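PDB 2OWN: putative Oleoyl-[acyl-carrier protein] thioesterase from Lactobacillus plantarum, which probably hydrolyses the thioester of long-chain acyl-acyl-carrier proteins such as oleoyl-ACP, releasing the free fatty acid. Local coordinates for the interface of chains A and B. Numbering follows the deposited sequence. Chains: chain A/B, Putative Oleoyl-[acyl-carrier protein] thioesterase.

The four contacts are parts of one two-fold symmetric interface, so they recur with the chains exchanged, though the last residues of chain A are not modelled. Contact 1 and contact 3 lie about 10 Å apart between their C-alpha centres and share B:Arg25. Contact 4 sits about 13 Å from contacts 2 and 3 and about 18 Å from contact 1. Contact 2 is about 21 Å from contacts 1 and 3. The 3-10 helix 170-172 and helix 184-191 serve contacts 1 and 2, and helix 31-48 contacts 2 and 4. This is consistent with a symmetric homodimer; the structure alone does not show it in solution.

Contact 1: the interface of chains A and B. Residues chain A 170, 215; chain B 25, 190, 192-194, 197-198.
B:Asp190 OD1, a carboxylate oxygen, is gripped by the backbone N of A:Phe170 at 2.8 Å and by water 1. The N-H comes from above the carboxylate plane, 44° out of it. B:Asp190 has CG anti to its own N (chi1 -174°), and this carries the carboxylate from the end of helix 184-191 to the start of the 3-10 helix 170-172 of chain A. Water 1 lies in the ring plane of A:Tyr215 and is 2.6 Å from its phenol OH. It also bonds the backbone O atoms of B:Asp190 and B:Leu192. The same A:Tyr215 OH accepts a bond from B:Ala194 N at 3.1 Å, bent to 136° at the hydrogen. This N-H belongs to the first residue of a short helix. The methyl CB of B:Ala194 rests 3.5 Å from A:Tyr215 CE2.

The A:Phe170 ring packs between unlike groups. B:Leu197 CD1 sits over one face, 3.4 Å from A:Phe170 CG, and the two side chains run past each other in opposite directions. Water 2 lies over the opposite face, toward the rim, and links A:Phe170 O to B:Arg25 N. B:Arg25 CG lies over that same face, 3.6 Å from A:Phe170 CZ; the two side chains cross at about a right angle. The patch joins A:Phe170 and A:Tyr215 to chain B by ring packing, a backbone and a phenol hydrogen bond, and water, and so helps hold the crystal dimer together.

Contact 2: the interface of chains A and B. Residues chain A 24, 30, 32, 185-186, 189; chain B 169, 171.
The ring of B:Phe171 packs between A:Thr30 and A:Val189 in a pocket of chain A. The methyl CG2 of A:Thr30 lies over one face, offset toward the rim, 3.4 Å from B:Phe171 CD1. A:Thr30 has CG2 anti to its carbonyl carbon, with OG1 at chi1 64°, and in this rotamer the methyl faces the ring. A:Val189 packs against the opposite face near the outer end of the ring, with CG1 3.6 Å from B:Phe171 CZ. A:Asp24 CB touches the CD1 side more loosely, at 4.0 Å from B:Phe171 CD1.

Polar atoms gather along the CD2 and CE2 edge. A:Asp186 OD1 lies in the ring plane, 3.6 Å from B:Phe171 CD2, and the carboxylate stands at 84° to the ring. The hydroxyl OG1 of A:Thr32 is raised toward the A:Thr30 face, 3.6 Å from B:Phe171 CE2. It donates a hydrogen bond to A:Asp186 OD1 at 2.7 Å, on the anti side of the carboxylate, and so steadies the oxygen at the ring edge.

Water and charge complete the patch. Water 3 joins A:Asp186 O to B:Phe171 N. The guanidinium NH1 of B:Arg169 is 4.3 Å from A:Asp186 OD2. That is no direct contact, but the opposite charges may favour the pairing. The site seats B:Phe171 between helix 184-191 and the loop leading into helix 31-48, and may help set how the two chains fit together.

Contact 3: the interface of chains A and B. Residues chain A 174-175, 177; chain B 25, 262.
A:Arg177 reaches over B:Arg25 toward the C-terminus of chain B. Its CB and CG pass the guanidinium end of B:Arg25, with CG 3.7 Å from B:Arg25 NH2. The CD follows and lies 3.7 Å from B:Gln262 OXT, an oxygen of the terminal carboxylate. The chain is extended from CG to NE, and this length takes the tip as far as B:Gln262. There NE faces both oxygens of the terminal carboxylate, 3.2 Å from B:Gln262 O and 3.3 Å from B:Gln262 OXT. The NE to OXT pair is a weak hydrogen bond, bent to 143° at the hydrogen. OXT lies in the guanidinium plane, at its edge. Beyond NE, A:Arg177 NH2 comes to 3.6 Å from B:Gln262 O.

The two guanidinium planes of A:Arg177 and B:Arg25 stand almost perpendicular, 88° apart. Their like charges lie near each other, and the terminal carboxylate beside A:Arg177 may offset this.

Nearer the backbone, the loops meet directly. A:Asp174 O faces B:Arg25 CA, and the CA atoms of A:Pro175 and B:Arg25 are 4.0 Å apart. Water 4 bridges two carbonyl oxygens that cannot bond each other, A:Pro175 O and B:Arg25 O, at 2.8 Å from the former. The patch ties a loop of chain A to the C-terminal end and a loop of chain B, adding a weak direct bond and a water bridge between the chains.

Contact 4: the interface of chains A and B. Residues chain A 22, 36-37, 40, 180; chain B 20-22.
The B:Tyr21 ring lies against A:Asp36 in this interface of an acyl-ACP thioesterase, a family with the hotdog fold. A:Asp36 CB sits over one ring face, 3.6 Å from the ring centroid, and the carboxylate is stacked on the ring with the planes 6° apart. B:Tyr21 has CG between its backbone N and carbonyl carbon (chi1 62°), which turns the ring toward helix 31-48 of chain A. A:Leu40 adds apolar contact, its CA 3.7 Å from B:Tyr20 CE1. A:Ile37 CG2 lies 3.5 Å from B:Tyr21 OH.

Further out, the two phenol groups bond to different partners. B:Tyr20 OH donates to the backbone O of A:Asp36 at 2.8 Å, in the carbonyl plane and on a lone pair. It also meets water 5, which lies at the ring edge and reaches A:Asn180 OD1. The amide ND2 of A:Asn180 bonds A:Asp36 OD1 at 3.0 Å on the syn side, and so holds the stacked carboxylate.

At the rim, B:Tyr21 OH donates to A:Glu22 OE2 at 2.7 Å, from above the carboxylate plane. That oxygen lies in the tyrosine ring plane, at its edge. Water 6 bridges it to B:Glu22 OE2. The two carboxylate oxygens, A:Glu22 OE2 and B:Glu22 OE2, are 4.4 Å apart, and the water may ease their like charges.

Contact 1: the interface of chains A and B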
ATOM      1  N   PHE A 170       5.702  -6.740  -8.676  1.00 35.64           N
ATOM      2  CA  PHE A 170       4.671  -6.368  -9.649  1.00 37.16           C
ATOM      3  C   PHE A 170       3.853  -5.188  -9.092  1.00 36.59           C
ATOM      4  O   PHE A 170       3.759  -4.177  -9.780  1.00 34.41           O
ATOM      5  CB  PHE A 170       3.752  -7.544  -9.988  1.00 37.85           C
ATOM      6  CG  PHE A 170       2.721  -7.227 -11.027  1.00 37.36           C
ATOM      7  CD1 PHE A 170       3.094  -7.122 -12.377  1.00 40.89           C
ATOM      8  CD2 PHE A 170       1.362  -7.063 -10.673  1.00 39.14           C
ATOM      9  CE1 PHE A 170       2.119  -6.838 -13.388  1.00 43.96           C
ATOM     10  CE2 PHE A 170       0.377  -6.777 -11.659  1.00 41.12           C
ATOM     11  CZ  PHE A 170       0.756  -6.664 -13.023  1.00 41.41           C
ATOM     12  N   TYR A 215      11.002  -3.094 -13.013  1.00 40.62           N
ATOM     13  CA  TYR A 215      10.385  -4.367 -12.595  1.00 40.62           C
ATOM     14  C   TYR A 215      11.363  -5.540 -12.746  1.00 41.31           C
ATOM     15  O   TYR A 215      12.089  -5.608 -13.740  1.00 39.82           O
ATOM     16  CB  TYR A 215       9.069  -4.657 -13.363  1.00 40.12           C
ATOM     17  CG  TYR A 215       8.529  -6.065 -13.166  1.00 36.25           C
ATOM     18  CD1 TYR A 215       7.838  -6.426 -11.983  1.00 37.19           C
ATOM     19  CD2 TYR A 215       8.744  -7.060 -14.146  1.00 35.74           C
ATOM     20  CE1 TYR A 215       7.349  -7.756 -11.800  1.00 30.91           C
ATOM     21  CE2 TYR A 215       8.276  -8.380 -13.965  1.00 33.54           C
ATOM     22  CZ  TYR A 215       7.583  -8.717 -12.790  1.00 29.88           C
ATOM     23  OH  TYR A 215       7.130  -9.993 -12.656  1.00 32.54           O
TER
ATOM     24  N   ARG B  25      -0.432  -2.061 -12.093  1.00 42.73           N
ATOM     25  CA  ARG B  25      -0.128  -1.379 -13.374  1.00 43.38           C
ATOM     26  C   ARG B  25      -1.273  -1.333 -14.423  1.00 42.80           C
ATOM     27  O   ARG B  25      -1.230  -0.475 -15.307  1.00 43.68           O
ATOM     28  CB  ARG B  25       1.176  -1.896 -14.015  1.00 44.16           C
ATOM     29  CG  ARG B  25       1.212  -3.394 -14.381  1.00 44.17           C
ATOM     30  CD  ARG B  25       2.464  -3.734 -15.178  1.00 44.98           C
ATOM     31  NE  ARG B  25       2.515  -2.984 -16.439  1.00 47.94           N
ATOM     32  CZ  ARG B  25       3.504  -3.003 -17.341  1.00 50.51           C
ATOM     33  NH1 ARG B  25       4.611  -3.754 -17.191  1.00 53.75           N
ATOM     34  NH2 ARG B  25       3.377  -2.243 -18.432  1.00 50.56           N
ATOM     35  N   ASP B 190       2.898 -11.630  -6.708  1.00 35.08           N
ATOM     36  CA  ASP B 190       4.248 -11.348  -7.264  1.00 33.63           C
ATOM     37  C   ASP B 190       5.055 -12.628  -7.611  1.00 33.13           C
ATOM     38  O   ASP B 190       5.992 -12.533  -8.412  1.00 34.63           O
ATOM     39  CB  ASP B 190       5.084 -10.429  -6.364  1.00 33.54           C
ATOM     40  CG  ASP B 190       6.396 -10.022  -7.009  1.00 36.10           C
ATOM     41  OD1 ASP B 190       6.340  -9.389  -8.089  1.00 35.60           O
ATOM     42  OD2 ASP B 190       7.451 -10.434  -6.485  1.00 32.79           O
ATOM     43  N   LEU B 192       4.028 -15.035  -9.406  1.00 33.33           N
ATOM     44  CA  LEU B 192       3.694 -15.202 -10.821  1.00 33.27           C
ATOM     45  C   LEU B 192       4.372 -14.077 -11.631  1.00 34.08           C
ATOM     46  O   LEU B 192       4.452 -12.942 -11.133  1.00 34.46           O
ATOM     47  CB  LEU B 192       2.181 -15.145 -11.041  1.00 31.91           C
ATOM     48  CG  LEU B 192       1.331 -16.194 -10.312  1.00 32.17           C
ATOM     49  CD1 LEU B 192      -0.155 -15.845 -10.411  1.00 30.17           C
ATOM     50  CD2 LEU B 192       1.613 -17.600 -10.835  1.00 31.41           C
ATOM     51  N   PRO B 193       4.820 -14.368 -12.879  1.00 35.67           N
ATOM     52  CA  PRO B 193       5.492 -13.333 -13.672  1.00 36.03           C
ATOM     53  C   PRO B 193       4.505 -12.314 -14.275  1.00 36.37           C
ATOM     54  O   PRO B 193       3.309 -12.628 -14.432  1.00 35.74           O
ATOM     55  CB  PRO B 193       6.181 -14.147 -14.765  1.00 36.43           C
ATOM     56  CG  PRO B 193       5.267 -15.275 -14.991  1.00 37.35           C
ATOM     57  CD  PRO B 193       4.691 -15.620 -13.658  1.00 35.60           C
ATOM     58  N   ALA B 194       5.010 -11.112 -14.583  1.00 36.12           N
ATOM     59  CA  ALA B 194       4.223 -10.022 -15.215  1.00 37.31           C
ATOM     60  C   ALA B 194       3.544 -10.459 -16.535  1.00 37.58           C
ATOM     61  O   ALA B 194       2.427 -10.012 -16.799  1.00 40.15           O
ATOM     62  CB  ALA B 194       5.076  -8.748 -15.432  1.00 37.16           C
ATOM     63  N   LEU B 197       0.415 -12.187 -15.271  1.00 35.49           N
ATOM     64  CA  LEU B 197      -0.456 -11.164 -14.617  1.00 35.40           C
ATOM     65  C   LEU B 197      -1.100 -10.158 -15.566  1.00 34.99           C
ATOM     66  O   LEU B 197      -2.256  -9.786 -15.351  1.00 35.91           O
ATOM     67  CB  LEU B 197       0.304 -10.422 -13.497  1.00 33.90           C
ATOM     68  CG  LEU B 197       0.798 -11.277 -12.317  1.00 35.23           C
ATOM     69  CD1 LEU B 197       1.692 -10.445 -11.403  1.00 31.70           C
ATOM     70  CD2 LEU B 197      -0.368 -11.882 -11.552  1.00 29.14           C
ATOM     71  N   LEU B 198      -0.352  -9.746 -16.595  1.00 32.98           N
ATOM     72  CA  LEU B 198      -0.848  -8.800 -17.618  1.00 34.11           C
ATOM     73  C   LEU B 198      -1.869  -9.386 -18.615  1.00 33.20           C
ATOM     74  O   LEU B 198      -2.468  -8.600 -19.350  1.00 34.61           O
ATOM     75  CB  LEU B 198       0.322  -8.110 -18.356  1.00 33.30           C
ATOM     76  CG  LEU B 198       1.147  -7.139 -17.492  1.00 36.98           C
ATOM     77  CD1 LEU B 198       2.449  -6.757 -18.212  1.00 36.24           C
ATOM     78  CD2 LEU B 198       0.337  -5.883 -17.073  1.00 33.57           C
TER
HETATM   79  O   HOH W   1       5.569 -10.562 -10.634  1.00 18.13           O
HETATM   80  O   HOH W   2       1.472  -3.298 -10.580  1.00 32.55           O

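Contact 2: the interface of chains A and B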
ATOM      1  N   ASP A  24       1.864   2.548   9.843  1.00 31.32           N
ATOM      2  CA  ASP A  24       2.841   1.583  10.366  1.00 33.27           C
ATOM      3  C   ASP A  24       2.274   1.059  11.711  1.00 33.67           C
ATOM      4  O   ASP A  24       1.156   1.439  12.112  1.00 32.82           O
ATOM      5  CB  ASP A  24       4.272   2.193  10.451  1.00 34.98           C
ATOM      6  CG  ASP A  24       4.413   3.386  11.414  1.00 37.57           C
ATOM      7  OD1 ASP A  24       3.537   3.661  12.265  1.00 39.32           O
ATOM      8  OD2 ASP A  24       5.445   4.077  11.285  1.00 46.83           O
ATOM      9  N   THR A  30       2.831   6.253   7.024  1.00 34.16           N
ATOM     10  CA  THR A  30       4.212   6.018   6.593  1.00 34.69           C
ATOM     11  C   THR A  30       4.632   7.099   5.583  1.00 33.81           C
ATOM     12  O   THR A  30       3.776   7.849   5.062  1.00 32.30           O
ATOM     13  CB  THR A  30       4.372   4.621   5.934  1.00 36.12           C
ATOM     14  OG1 THR A  30       3.598   4.551   4.724  1.00 33.51           O
ATOM     15  CG2 THR A  30       3.935   3.503   6.890  1.00 34.81           C
ATOM     16  N   THR A  32       5.770   6.462   2.656  1.00 33.67           N
ATOM     17  CA  THR A  32       5.183   5.919   1.417  1.00 31.89           C
ATOM     18  C   THR A  32       3.790   6.527   1.262  1.00 30.94           C
ATOM     19  O   THR A  32       3.514   7.119   0.223  1.00 31.26           O
ATOM     20  CB  THR A  32       5.145   4.393   1.427  1.00 31.95           C
ATOM     21  OG1 THR A  32       6.463   3.912   1.729  1.00 32.15           O
ATOM     22  CG2 THR A  32       4.643   3.828   0.073  1.00 32.33           C
ATOM     23  N   PHE A 185      10.582   4.411  -0.216  1.00 36.01           N
ATOM     24  CA  PHE A 185      10.523   4.520   1.267  1.00 36.87           C
ATOM     25  C   PHE A 185      10.273   3.209   1.978  1.00 36.22           C
ATOM     26  O   PHE A 185      10.723   3.075   3.113  1.00 38.98           O
ATOM     27  CB  PHE A 185       9.542   5.596   1.737  1.00 38.20           C
ATOM     28  CG  PHE A 185       9.986   6.963   1.381  1.00 38.60           C
ATOM     29  CD1 PHE A 185      11.082   7.538   2.060  1.00 43.26           C
ATOM     30  CD2 PHE A 185       9.338   7.704   0.382  1.00 41.73           C
ATOM     31  CE1 PHE A 185      11.531   8.834   1.741  1.00 41.81           C
ATOM     32  CE2 PHE A 185       9.777   9.015   0.074  1.00 46.17           C
ATOM     33  CZ  PHE A 185      10.873   9.567   0.740  1.00 43.36           C
ATOM     34  N   ASP A 186       9.578   2.251   1.335  1.00 36.93           N
ATOM     35  CA  ASP A 186       9.387   0.889   1.893  1.00 37.66           C
ATOM     36  C   ASP A 186      10.760   0.228   2.133  1.00 37.47           C
ATOM     37  O   ASP A 186      10.972  -0.381   3.172  1.00 38.01           O
ATOM     38  CB  ASP A 186       8.611  -0.076   0.970  1.00 38.45           C
ATOM     39  CG  ASP A 186       7.186   0.386   0.625  1.00 43.43           C
ATOM     40  OD1 ASP A 186       6.638   1.303   1.258  1.00 40.19           O
ATOM     41  OD2 ASP A 186       6.610  -0.206  -0.308  1.00 47.93           O
ATOM     42  N   VAL A 189      13.254   2.915   4.657  1.00 37.18           N
ATOM     43  CA  VAL A 189      12.838   2.853   6.078  1.00 37.37           C
ATOM     44  C   VAL A 189      13.071   1.468   6.677  1.00 37.17           C
ATOM     45  O   VAL A 189      13.571   1.385   7.805  1.00 37.74           O
ATOM     46  CB  VAL A 189      11.363   3.333   6.286  1.00 39.15           C
ATOM     47  CG1 VAL A 189      10.929   3.249   7.761  1.00 39.29           C
ATOM     48  CG2 VAL A 189      11.195   4.763   5.785  1.00 34.32           C
TER
ATOM     49  N   ARG B 169       8.781  -7.020   6.036  1.00 30.50           N
ATOM     50  CA  ARG B 169       9.206  -5.625   6.272  1.00 31.21           C
ATOM     51  C   ARG B 169       8.536  -4.988   7.466  1.00 31.76           C
ATOM     52  O   ARG B 169       7.537  -5.508   7.969  1.00 32.01           O
ATOM     53  CB  ARG B 169       8.881  -4.764   5.062  1.00 31.66           C
ATOM     54  CG  ARG B 169       9.606  -5.182   3.855  1.00 31.64           C
ATOM     55  CD  ARG B 169       9.088  -4.463   2.677  1.00 38.15           C
ATOM     56  NE  ARG B 169       9.773  -4.970   1.510  1.00 33.97           N
ATOM     57  CZ  ARG B 169       9.370  -4.841   0.250  1.00 34.90           C
ATOM     58  NH1 ARG B 169       8.257  -4.196  -0.104  1.00 43.12           N
ATOM     59  NH2 ARG B 169      10.123  -5.402  -0.683  1.00 40.50           N
ATOM     60  N   PHE B 171       6.865  -2.078   7.489  1.00 34.73           N
ATOM     61  CA  PHE B 171       5.493  -1.647   7.093  1.00 37.01           C
ATOM     62  C   PHE B 171       4.460  -2.791   6.927  1.00 37.73           C
ATOM     63  O   PHE B 171       3.271  -2.484   6.827  1.00 38.59           O
ATOM     64  CB  PHE B 171       5.453  -0.693   5.866  1.00 37.65           C
ATOM     65  CG  PHE B 171       6.294   0.578   5.998  1.00 37.74           C
ATOM     66  CD1 PHE B 171       6.465   1.267   7.235  1.00 36.70           C
ATOM     67  CD2 PHE B 171       6.777   1.200   4.821  1.00 39.27           C
ATOM     68  CE1 PHE B 171       7.230   2.473   7.312  1.00 36.95           C
ATOM     69  CE2 PHE B 171       7.524   2.417   4.875  1.00 39.92           C
ATOM     70  CZ  PHE B 171       7.752   3.055   6.127  1.00 40.52           C
TER
HETATM   71  O   HOH W   3       8.746  -1.227   4.920  1.00 45.93           O

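Contact 3: the interface of chains A and B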
ATOM      1  N   ASP A 174       2.963   1.223 -10.598  1.00 50.85           N
ATOM      2  CA  ASP A 174       1.594   1.842 -10.522  1.00 52.74           C
ATOM      3  C   ASP A 174       0.975   1.972 -11.956  1.00 53.20           C
ATOM      4  O   ASP A 174       1.662   1.608 -12.939  1.00 51.78           O
ATOM      5  CB  ASP A 174       1.621   3.132  -9.650  1.00 55.72           C
ATOM      6  CG  ASP A 174       2.263   4.331 -10.325  1.00 63.90           C
ATOM      7  OD1 ASP A 174       3.194   4.151 -11.135  1.00 69.66           O
ATOM      8  OD2 ASP A 174       1.858   5.471  -9.986  1.00 70.20           O
ATOM      9  N   PRO A 175      -0.326   2.397 -12.084  1.00 53.11           N
ATOM     10  CA  PRO A 175      -1.037   2.554 -13.390  1.00 53.55           C
ATOM     11  C   PRO A 175      -0.293   3.213 -14.584  1.00 53.66           C
ATOM     12  O   PRO A 175      -0.557   2.796 -15.722  1.00 53.62           O
ATOM     13  CB  PRO A 175      -2.296   3.329 -12.992  1.00 54.08           C
ATOM     14  CG  PRO A 175      -2.582   2.754 -11.644  1.00 54.14           C
ATOM     15  CD  PRO A 175      -1.272   2.695 -10.985  1.00 52.98           C
ATOM     16  N   ARG A 177       2.689   2.582 -15.663  1.00 52.38           N
ATOM     17  CA  ARG A 177       3.668   1.559 -16.154  1.00 53.02           C
ATOM     18  C   ARG A 177       5.125   1.698 -15.615  1.00 51.17           C
ATOM     19  O   ARG A 177       6.028   0.990 -16.085  1.00 49.43           O
ATOM     20  CB  ARG A 177       3.657   1.446 -17.698  1.00 52.63           C
ATOM     21  CG  ARG A 177       2.280   1.272 -18.330  1.00 56.40           C
ATOM     22  CD  ARG A 177       2.399   1.342 -19.841  1.00 57.06           C
ATOM     23  NE  ARG A 177       1.115   1.139 -20.515  1.00 63.54           N
ATOM     24  CZ  ARG A 177       0.122   2.039 -20.621  1.00 67.07           C
ATOM     25  NH1 ARG A 177       0.191   3.276 -20.075  1.00 66.22           N
ATOM     26  NH2 ARG A 177      -0.994   1.681 -21.280  1.00 64.21           N
TER
ATOM     27  N   ARG B  25      -0.432  -2.061 -12.093  1.00 42.73           N
ATOM     28  CA  ARG B  25      -0.128  -1.379 -13.374  1.00 43.38           C
ATOM     29  C   ARG B  25      -1.273  -1.333 -14.423  1.00 42.80           C
ATOM     30  O   ARG B  25      -1.230  -0.475 -15.307  1.00 43.68           O
ATOM     31  CB  ARG B  25       1.176  -1.896 -14.015  1.00 44.16           C
ATOM     32  CG  ARG B  25       1.212  -3.394 -14.381  1.00 44.17           C
ATOM     33  CD  ARG B  25       2.464  -3.734 -15.178  1.00 44.98           C
ATOM     34  NE  ARG B  25       2.515  -2.984 -16.439  1.00 47.94           N
ATOM     35  CZ  ARG B  25       3.504  -3.003 -17.341  1.00 50.51           C
ATOM     36  NH1 ARG B  25       4.611  -3.754 -17.191  1.00 53.75           N
ATOM     37  NH2 ARG B  25       3.377  -2.243 -18.432  1.00 50.56           N
ATOM     38  N   GLN B 262      -1.408  -3.588 -21.991  1.00 40.71           N
ATOM     39  CA  GLN B 262      -0.160  -2.829 -22.254  1.00 43.30           C
ATOM     40  C   GLN B 262       0.370  -2.160 -20.986  1.00 44.86           C
ATOM     41  O   GLN B 262      -0.390  -1.708 -20.121  1.00 44.94           O
ATOM     42  CB  GLN B 262      -0.347  -1.778 -23.365  1.00 44.66           C
ATOM     43  CG  GLN B 262      -0.631  -2.360 -24.769  1.00 50.42           C
ATOM     44  CD  GLN B 262       0.553  -3.116 -25.397  1.00 54.92           C
ATOM     45  OE1 GLN B 262       1.719  -2.790 -25.162  1.00 57.63           O
ATOM     46  NE2 GLN B 262       0.242  -4.100 -26.234  1.00 54.52           N
ATOM     47  OXT GLN B 262       1.586  -2.106 -20.815  1.00 45.28           O
TER
HETATM   48  O   HOH W   4      -2.598   1.283 -16.862  1.00 47.77           O

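Contact 4: the interface of chains A and B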
ATOM      1  N   GLU A  22      -2.618   2.230   5.547  1.00 31.12           N
ATOM      2  CA  GLU A  22      -1.724   3.335   5.173  1.00 31.89           C
ATOM      3  C   GLU A  22      -0.748   3.711   6.320  1.00 31.48           C
ATOM      4  O   GLU A  22       0.114   4.567   6.115  1.00 32.26           O
ATOM      5  CB  GLU A  22      -2.532   4.575   4.768  1.00 31.06           C
ATOM      6  CG  GLU A  22      -3.232   4.405   3.437  1.00 32.79           C
ATOM      7  CD  GLU A  22      -4.185   5.536   3.075  1.00 33.90           C
ATOM      8  OE1 GLU A  22      -4.529   6.396   3.923  1.00 34.72           O
ATOM      9  OE2 GLU A  22      -4.634   5.539   1.914  1.00 29.99           O
ATOM     10  N   ASP A  36       2.296   9.183  -1.456  1.00 33.54           N
ATOM     11  CA  ASP A  36       1.097   8.646  -2.146  1.00 32.53           C
ATOM     12  C   ASP A  36      -0.068   9.640  -2.175  1.00 31.87           C
ATOM     13  O   ASP A  36      -0.627   9.891  -3.246  1.00 32.55           O
ATOM     14  CB  ASP A  36       0.591   7.324  -1.511  1.00 32.58           C
ATOM     15  CG  ASP A  36       1.369   6.088  -1.929  1.00 34.56           C
ATOM     16  OD1 ASP A  36       2.015   6.049  -2.995  1.00 31.51           O
ATOM     17  OD2 ASP A  36       1.257   5.108  -1.173  1.00 32.75           O
ATOM     18  N   ILE A  37      -0.370  10.222  -1.013  1.00 32.80           N
ATOM     19  CA  ILE A  37      -1.484  11.205  -0.884  1.00 33.17           C
ATOM     20  C   ILE A  37      -1.121  12.576  -1.488  1.00 33.98           C
ATOM     21  O   ILE A  37      -2.023  13.253  -1.997  1.00 34.00           O
ATOM     22  CB  ILE A  37      -2.087  11.277   0.551  1.00 33.22           C
ATOM     23  CG1 ILE A  37      -1.156  11.950   1.578  1.00 35.29           C
ATOM     24  CG2 ILE A  37      -2.522   9.864   0.962  1.00 30.52           C
ATOM     25  CD1 ILE A  37      -1.771  12.041   2.966  1.00 32.04           C
ATOM     26  N   LEU A  40      -1.555  12.001  -5.114  1.00 32.52           N
ATOM     27  CA  LEU A  40      -3.016  11.831  -5.342  1.00 33.75           C
ATOM     28  C   LEU A  40      -3.670  13.187  -5.595  1.00 31.78           C
ATOM     29  O   LEU A  40      -4.413  13.329  -6.559  1.00 31.56           O
ATOM     30  CB  LEU A  40      -3.717  11.161  -4.149  1.00 32.39           C
ATOM     31  CG  LEU A  40      -5.204  10.826  -4.209  1.00 34.20           C
ATOM     32  CD1 LEU A  40      -5.513   9.827  -5.314  1.00 30.60           C
ATOM     33  CD2 LEU A  40      -5.656  10.287  -2.845  1.00 35.45           C
ATOM     34  N   ASN A 180       6.386   3.149  -8.610  1.00 47.37           N
ATOM     35  CA  ASN A 180       5.853   4.228  -7.806  1.00 46.66           C
ATOM     36  C   ASN A 180       7.022   4.639  -6.899  1.00 45.62           C
ATOM     37  O   ASN A 180       7.450   3.838  -6.055  1.00 46.28           O
ATOM     38  CB  ASN A 180       4.616   3.780  -7.001  1.00 47.35           C
ATOM     39  CG  ASN A 180       4.030   4.861  -6.062  1.00 49.88           C
ATOM     40  OD1 ASN A 180       4.560   5.958  -5.927  1.00 47.86           O
ATOM     41  ND2 ASN A 180       2.921   4.509  -5.377  1.00 45.25           N
TER
ATOM     42  N   TYR B  20      -4.946   5.389  -7.132  1.00 30.26           N
ATOM     43  CA  TYR B  20      -3.930   4.831  -8.065  1.00 30.12           C
ATOM     44  C   TYR B  20      -2.938   3.883  -7.316  1.00 30.63           C
ATOM     45  O   TYR B  20      -2.552   2.833  -7.852  1.00 29.99           O
ATOM     46  CB  TYR B  20      -3.170   5.960  -8.841  1.00 29.23           C
ATOM     47  CG  TYR B  20      -2.196   6.730  -7.975  1.00 27.65           C
ATOM     48  CD1 TYR B  20      -2.605   7.842  -7.216  1.00 27.59           C
ATOM     49  CD2 TYR B  20      -0.847   6.274  -7.834  1.00 27.36           C
ATOM     50  CE1 TYR B  20      -1.696   8.501  -6.361  1.00 22.27           C
ATOM     51  CE2 TYR B  20       0.052   6.909  -6.979  1.00 27.80           C
ATOM     52  CZ  TYR B  20      -0.379   8.024  -6.250  1.00 26.62           C
ATOM     53  OH  TYR B  20       0.500   8.638  -5.449  1.00 25.05           O
ATOM     54  N   TYR B  21      -2.562   4.276  -6.085  1.00 29.89           N
ATOM     55  CA  TYR B  21      -1.622   3.518  -5.228  1.00 29.95           C
ATOM     56  C   TYR B  21      -2.204   2.226  -4.640  1.00 29.78           C
ATOM     57  O   TYR B  21      -1.442   1.391  -4.168  1.00 30.20           O
ATOM     58  CB  TYR B  21      -0.947   4.400  -4.160  1.00 30.86           C
ATOM     59  CG  TYR B  21      -1.828   5.068  -3.129  1.00 29.70           C
ATOM     60  CD1 TYR B  21      -2.135   4.427  -1.909  1.00 31.62           C
ATOM     61  CD2 TYR B  21      -2.324   6.371  -3.344  1.00 30.77           C
ATOM     62  CE1 TYR B  21      -2.935   5.076  -0.916  1.00 29.81           C
ATOM     63  CE2 TYR B  21      -3.126   7.037  -2.371  1.00 30.35           C
ATOM     64  CZ  TYR B  21      -3.425   6.381  -1.163  1.00 32.21           C
ATOM     65  OH  TYR B  21      -4.176   7.040  -0.233  1.00 32.76           O
ATOM     66  N   GLU B  22      -3.537   2.093  -4.645  1.00 29.13           N
ATOM     67  CA  GLU B  22      -4.245   0.859  -4.259  1.00 29.16           C
ATOM     68  C   GLU B  22      -4.398  -0.102  -5.474  1.00 29.13           C
ATOM     69  O   GLU B  22      -4.913  -1.211  -5.310  1.00 29.70           O
ATOM     70  CB  GLU B  22      -5.619   1.192  -3.672  1.00 28.03           C
ATOM     71  CG  GLU B  22      -5.562   1.802  -2.274  1.00 27.21           C
ATOM     72  CD  GLU B  22      -6.901   2.339  -1.764  1.00 28.84           C
ATOM     73  OE1 GLU B  22      -7.898   2.362  -2.517  1.00 28.98           O
ATOM     74  OE2 GLU B  22      -6.951   2.762  -0.589  1.00 31.27           O
TER
HETATM   75  O   HOH W   5       3.166   8.194  -5.648  1.00 23.46           O
HETATM   76  O   HOH W   6      -7.276   5.120   0.934  1.00 29.00           O